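Local coordinates for putative permease protein, ABC transporter (Porphyromonas gingivalis, PDB 3IS6) that probably serves as the periplasmic core domain of a MacB-like ABC transporter permease, a protein likely to take part in transport across the membrane, at residues 41-53 against 195-207. Numbering follows the deposited sequence.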
loop_
_atom_site.group_PDB
_atom_site.type_symbol
_atom_site.label_atom_id
_atom_site.label_comp_id
_atom_site.label_asym_id
_atom_site.label_seq_id
_atom_site.Cartn_x
_atom_site.Cartn_y
_atom_site.Cartn_z
ATOM N N GLY A 41 6.445 7.491 -7.625
ATOM C CA GLY A 41 7.013 7.702 -6.323
ATOM C C GLY A 41 8.463 8.091 -6.277
ATOM O O GLY A 41 8.870 8.843 -5.470
ATOM N N GLY A 42 9.219 7.522 -7.181
ATOM C CA GLY A 42 10.648 7.653 -7.236
ATOM C C GLY A 42 11.208 9.002 -7.542
ATOM O O GLY A 42 12.313 9.268 -7.231
ATOM N N VAL A 43 10.432 9.822 -8.218
ATOM C CA VAL A 43 10.916 11.066 -8.758
ATOM C C VAL A 43 11.378 12.110 -7.779
ATOM O O VAL A 43 12.450 12.607 -7.924
ATOM C CB VAL A 43 9.849 11.704 -9.613
ATOM C CG1 VAL A 43 10.324 12.951 -10.174
ATOM C CG2 VAL A 43 9.424 10.795 -10.652
ATOM N N ALA A 44 10.600 12.424 -6.760
ATOM C CA ALA A 44 11.007 13.511 -5.894
ATOM C C ALA A 44 12.338 13.307 -5.177
ATOM O O ALA A 44 13.138 14.162 -5.184
ATOM C CB ALA A 44 9.953 13.803 -4.896
ATOM N N PRO A 45 12.566 12.161 -4.577
ATOM C CA PRO A 45 13.825 11.945 -3.876
ATOM C C PRO A 45 15.000 12.019 -4.814
ATOM O O PRO A 45 15.999 12.537 -4.447
ATOM C CB PRO A 45 13.680 10.547 -3.313
ATOM C CG PRO A 45 12.388 10.066 -3.697
ATOM C CD PRO A 45 11.576 11.148 -4.223
ATOM N N ALA A 46 14.854 11.502 -6.011
ATOM C CA ALA A 46 15.898 11.543 -6.989
ATOM C C ALA A 46 16.246 12.959 -7.391
ATOM O O ALA A 46 17.378 13.276 -7.603
ATOM C CB ALA A 46 15.546 10.743 -8.140
ATOM N N ILE A 47 15.262 13.823 -7.488
ATOM C CA ILE A 47 15.526 15.186 -7.846
ATOM C C ILE A 47 16.368 15.883 -6.799
ATOM O O ILE A 47 17.288 16.568 -7.130
ATOM C CB ILE A 47 14.234 15.952 -8.094
ATOM C CG1 ILE A 47 13.633 15.524 -9.402
ATOM C CG2 ILE A 47 14.480 17.388 -8.156
ATOM C CD1 ILE A 47 12.293 16.003 -9.594
ATOM N N GLN A 48 16.057 15.688 -5.536
ATOM C CA GLN A 48 16.837 16.328 -4.507
ATOM C C GLN A 48 18.279 15.879 -4.507
ATOM O O GLN A 48 19.163 16.661 -4.314
ATOM C CB GLN A 48 16.273 16.087 -3.123
ATOM C CG GLN A 48 16.875 17.009 -2.127
ATOM C CD GLN A 48 16.188 17.012 -0.827
ATOM O OE1 GLN A 48 14.998 17.046 -0.749
ATOM N NE2 GLN A 48 16.952 16.989 0.220
ATOM N N GLU A 49 18.480 14.593 -4.663
ATOM C CA GLU A 49 19.807 14.039 -4.731
ATOM C C GLU A 49 20.590 14.434 -5.963
ATOM O O GLU A 49 21.746 14.697 -5.864
ATOM C CB GLU A 49 19.764 12.530 -4.543
ATOM N N GLU A 50 19.950 14.459 -7.117
ATOM C CA GLU A 50 20.640 14.586 -8.379
ATOM C C GLU A 50 20.600 15.896 -9.147
ATOM O O GLU A 50 21.389 16.087 -10.029
ATOM C CB GLU A 50 20.205 13.463 -9.310
ATOM C CG GLU A 50 20.489 12.116 -8.759
ATOM C CD GLU A 50 20.025 10.982 -9.617
ATOM O OE1 GLU A 50 19.734 11.193 -10.785
ATOM O OE2 GLU A 50 19.958 9.865 -9.117
ATOM N N ILE A 51 19.681 16.793 -8.855
ATOM C CA ILE A 51 19.520 17.946 -9.705
ATOM C C ILE A 51 20.053 19.201 -9.064
ATOM O O ILE A 51 19.678 19.550 -7.982
ATOM C CB ILE A 51 18.067 18.151 -10.057
ATOM C CG1 ILE A 51 17.511 16.913 -10.733
ATOM C CG2 ILE A 51 17.919 19.337 -10.918
ATOM C CD1 ILE A 51 17.843 16.802 -12.113
ATOM N N PRO A 52 20.949 19.864 -9.764
ATOM C CA PRO A 52 21.627 21.039 -9.258
ATOM C C PRO A 52 20.694 22.190 -9.091
ATOM O O PRO A 52 19.861 22.390 -9.909
ATOM C CB PRO A 52 22.593 21.359 -10.391
ATOM C CG PRO A 52 21.933 20.925 -11.552
ATOM C CD PRO A 52 21.275 19.658 -11.175
ATOM N N GLY A 53 20.863 22.957 -8.049
ATOM C CA GLY A 53 20.004 24.085 -7.858
ATOM C C GLY A 53 18.688 23.792 -7.183
ATOM O O GLY A 53 17.879 24.662 -7.072
ATOM N N LEU A 195 16.339 23.494 -16.049
ATOM C CA LEU A 195 16.565 22.167 -15.519
ATOM C C LEU A 195 16.004 21.074 -16.374
ATOM O O LEU A 195 16.061 19.945 -16.015
ATOM C CB LEU A 195 16.018 22.039 -14.122
ATOM C CG LEU A 195 16.672 22.981 -13.148
ATOM C CD1 LEU A 195 16.314 22.711 -11.753
ATOM C CD2 LEU A 195 18.148 22.916 -13.304
ATOM N N ASP A 196 15.476 21.399 -17.527
ATOM C CA ASP A 196 14.893 20.359 -18.330
ATOM C C ASP A 196 15.900 19.298 -18.726
ATOM O O ASP A 196 15.605 18.137 -18.679
ATOM C CB ASP A 196 14.279 20.933 -19.601
ATOM C CG ASP A 196 12.943 21.601 -19.370
ATOM O OD1 ASP A 196 12.297 21.335 -18.362
ATOM O OD2 ASP A 196 12.539 22.401 -20.217
ATOM N N GLU A 197 17.083 19.697 -19.147
ATOM C CA GLU A 197 18.065 18.746 -19.607
ATOM C C GLU A 197 18.532 17.790 -18.505
ATOM O O GLU A 197 18.631 16.606 -18.700
ATOM C CB GLU A 197 19.233 19.480 -20.257
ATOM C CG GLU A 197 18.849 20.226 -21.530
ATOM C CD GLU A 197 20.028 20.835 -22.305
ATOM O OE1 GLU A 197 20.930 21.439 -21.701
ATOM O OE2 GLU A 197 20.029 20.719 -23.533
ATOM N N ALA A 198 18.779 18.324 -17.333
ATOM C CA ALA A 198 19.149 17.503 -16.203
ATOM C C ALA A 198 18.027 16.549 -15.838
ATOM O O ALA A 198 18.265 15.437 -15.468
ATOM C CB ALA A 198 19.509 18.341 -15.054
ATOM N N LEU A 199 16.799 16.989 -15.939
ATOM C CA LEU A 199 15.702 16.115 -15.606
ATOM C C LEU A 199 15.706 14.943 -16.546
ATOM O O LEU A 199 15.489 13.845 -16.161
ATOM C CB LEU A 199 14.368 16.845 -15.669
ATOM C CG LEU A 199 14.008 17.803 -14.546
ATOM C CD1 LEU A 199 12.718 18.466 -14.783
ATOM C CD2 LEU A 199 13.986 17.157 -13.242
ATOM N N LEU A 200 15.979 15.192 -17.798
ATOM C CA LEU A 200 16.055 14.133 -18.769
ATOM C C LEU A 200 17.162 13.149 -18.471
ATOM O O LEU A 200 17.007 11.982 -18.667
ATOM C CB LEU A 200 16.332 14.723 -20.118
ATOM C CG LEU A 200 15.561 14.238 -21.309
ATOM C CD1 LEU A 200 16.389 14.433 -22.514
ATOM C CD2 LEU A 200 15.069 12.857 -21.216
ATOM N N GLU A 201 18.295 13.660 -18.040
ATOM C CA GLU A 201 19.410 12.818 -17.725
ATOM C C GLU A 201 19.020 11.920 -16.582
ATOM O O GLU A 201 19.173 10.744 -16.644
ATOM C CB GLU A 201 20.584 13.674 -17.295
ATOM C CG GLU A 201 21.324 14.340 -18.392
ATOM C CD GLU A 201 22.450 15.210 -17.856
ATOM O OE1 GLU A 201 23.250 14.726 -17.027
ATOM O OE2 GLU A 201 22.509 16.396 -18.217
HETATM N N MSE A 202 18.423 12.497 -15.571
HETATM C CA MSE A 202 17.942 11.742 -14.455
HETATM C C MSE A 202 16.916 10.698 -14.875
HETATM O O MSE A 202 16.979 9.587 -14.446
HETATM C CB MSE A 202 17.317 12.714 -13.470
HETATM C CG MSE A 202 16.701 12.112 -12.241
HETATM SE SE MSE A 202 15.561 13.287 -11.301
HETATM C CE MSE A 202 14.103 13.271 -12.463
ATOM N N GLN A 203 15.997 11.045 -15.752
ATOM C CA GLN A 203 14.965 10.125 -16.177
ATOM C C GLN A 203 15.542 8.906 -16.856
ATOM O O GLN A 203 15.116 7.820 -16.638
ATOM C CB GLN A 203 14.023 10.828 -17.129
ATOM C CG GLN A 203 12.854 10.015 -17.588
ATOM C CD GLN A 203 12.023 10.686 -18.685
ATOM O OE1 GLN A 203 10.999 10.192 -19.097
ATOM N NE2 GLN A 203 12.476 11.815 -19.132
ATOM N N LYS A 204 16.523 9.131 -17.698
ATOM C CA LYS A 204 17.211 8.080 -18.416
ATOM C C LYS A 204 17.958 7.108 -17.498
ATOM O O LYS A 204 18.010 5.942 -17.751
ATOM C CB LYS A 204 18.144 8.689 -19.445
ATOM C CG LYS A 204 17.424 9.318 -20.610
ATOM C CD LYS A 204 18.335 10.121 -21.483
ATOM C CE LYS A 204 17.681 10.487 -22.800
ATOM N NZ LYS A 204 18.673 11.121 -23.706
ATOM N N ARG A 205 18.530 7.631 -16.437
ATOM C CA ARG A 205 19.205 6.833 -15.443
ATOM C C ARG A 205 18.288 5.881 -14.724
ATOM O O ARG A 205 18.695 4.806 -14.377
ATOM C CB ARG A 205 19.817 7.719 -14.389
ATOM C CG ARG A 205 21.216 8.133 -14.583
ATOM C CD ARG A 205 21.600 9.062 -13.470
ATOM N NE ARG A 205 21.917 10.367 -13.987
ATOM C CZ ARG A 205 21.449 11.514 -13.548
ATOM N NH1 ARG A 205 20.623 11.596 -12.543
ATOM N NH2 ARG A 205 21.826 12.596 -14.145
ATOM N N HIS A 206 17.072 6.297 -14.434
ATOM C CA HIS A 206 16.235 5.515 -13.572
ATOM C C HIS A 206 15.101 4.778 -14.190
ATOM O O HIS A 206 14.543 3.928 -13.575
ATOM C CB HIS A 206 15.620 6.404 -12.537
ATOM C CG HIS A 206 16.575 6.932 -11.537
ATOM N ND1 HIS A 206 17.228 8.121 -11.700
ATOM C CD2 HIS A 206 16.953 6.458 -10.342
ATOM C CE1 HIS A 206 17.980 8.357 -10.652
ATOM N NE2 HIS A 206 17.832 7.358 -9.815
ATOM N N GLN A 207 14.720 5.130 -15.389
ATOM C CA GLN A 207 13.489 4.645 -15.946
ATOM C C GLN A 207 13.718 3.728 -17.115
ATOM O O GLN A 207 14.404 4.066 -18.034
ATOM C CB GLN A 207 12.659 5.842 -16.410
ATOM C CG GLN A 207 11.226 5.548 -16.638
ATOM C CD GLN A 207 10.459 6.746 -17.062
ATOM O OE1 GLN A 207 10.685 7.300 -18.112
ATOM N NE2 GLN A 207 9.532 7.156 -16.236
#
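Met202, a selenomethionine, reaches across from helix 196-206 to the flank of helix 43-50 and lays its SE against Ile47 CG1 at 3.5 Å. Its CG stands anti to the backbone N (chi1 178°), and the chain then bends at chi3, which carries CE past Ile47 toward Val43. Ala46 CB lies 4.1 Å from the same SE, while Ile51 lies roughly perpendicular to the selenomethionine, its CG1 near the selenium. Ile51, just past the end of helix 43-50, is the second apolar anchor. Its two branches part company: CD1 settles on the helix surface, 3.7 Å from Ala198 CB and close to Leu199 CD2, whereas CG2 meets Leu195 CD1 at 3.8 Å. Ile47 CD1 also approaches Leu199 CD2, and the other methyl of Leu195, CD2, rests near the carbonyl O of Pro52.

The polar contacts gather around Glu50. Its extended side chain runs antiparallel alongside the Arg205 side chain, and the two are paired as a salt bridge, but OE1 and NH1 sit implausibly close in the model, so its detailed geometry is doubtful. Arg205 NH2 also has a long salt bridge to Glu201 OE1, one turn back, so the three charges form a loose network. His206 turns an edge to the Glu50 carboxylate; its ND1 donates to Met202 O at 3.1 Å, nearly straight at 167°, which fixes the ring's rotation.

The helices pack at 120° with their axes 10.8 Å apart, within the region matching the MacB-like periplasmic core family. Trp174 stacks on His206 and also touches Val43, Ala46 and Met202. Strand 54-70 lies against Ile47, and Leu195 packs on strands 181-186 and 218-225, so the helix pair is seated on the mixed sheet.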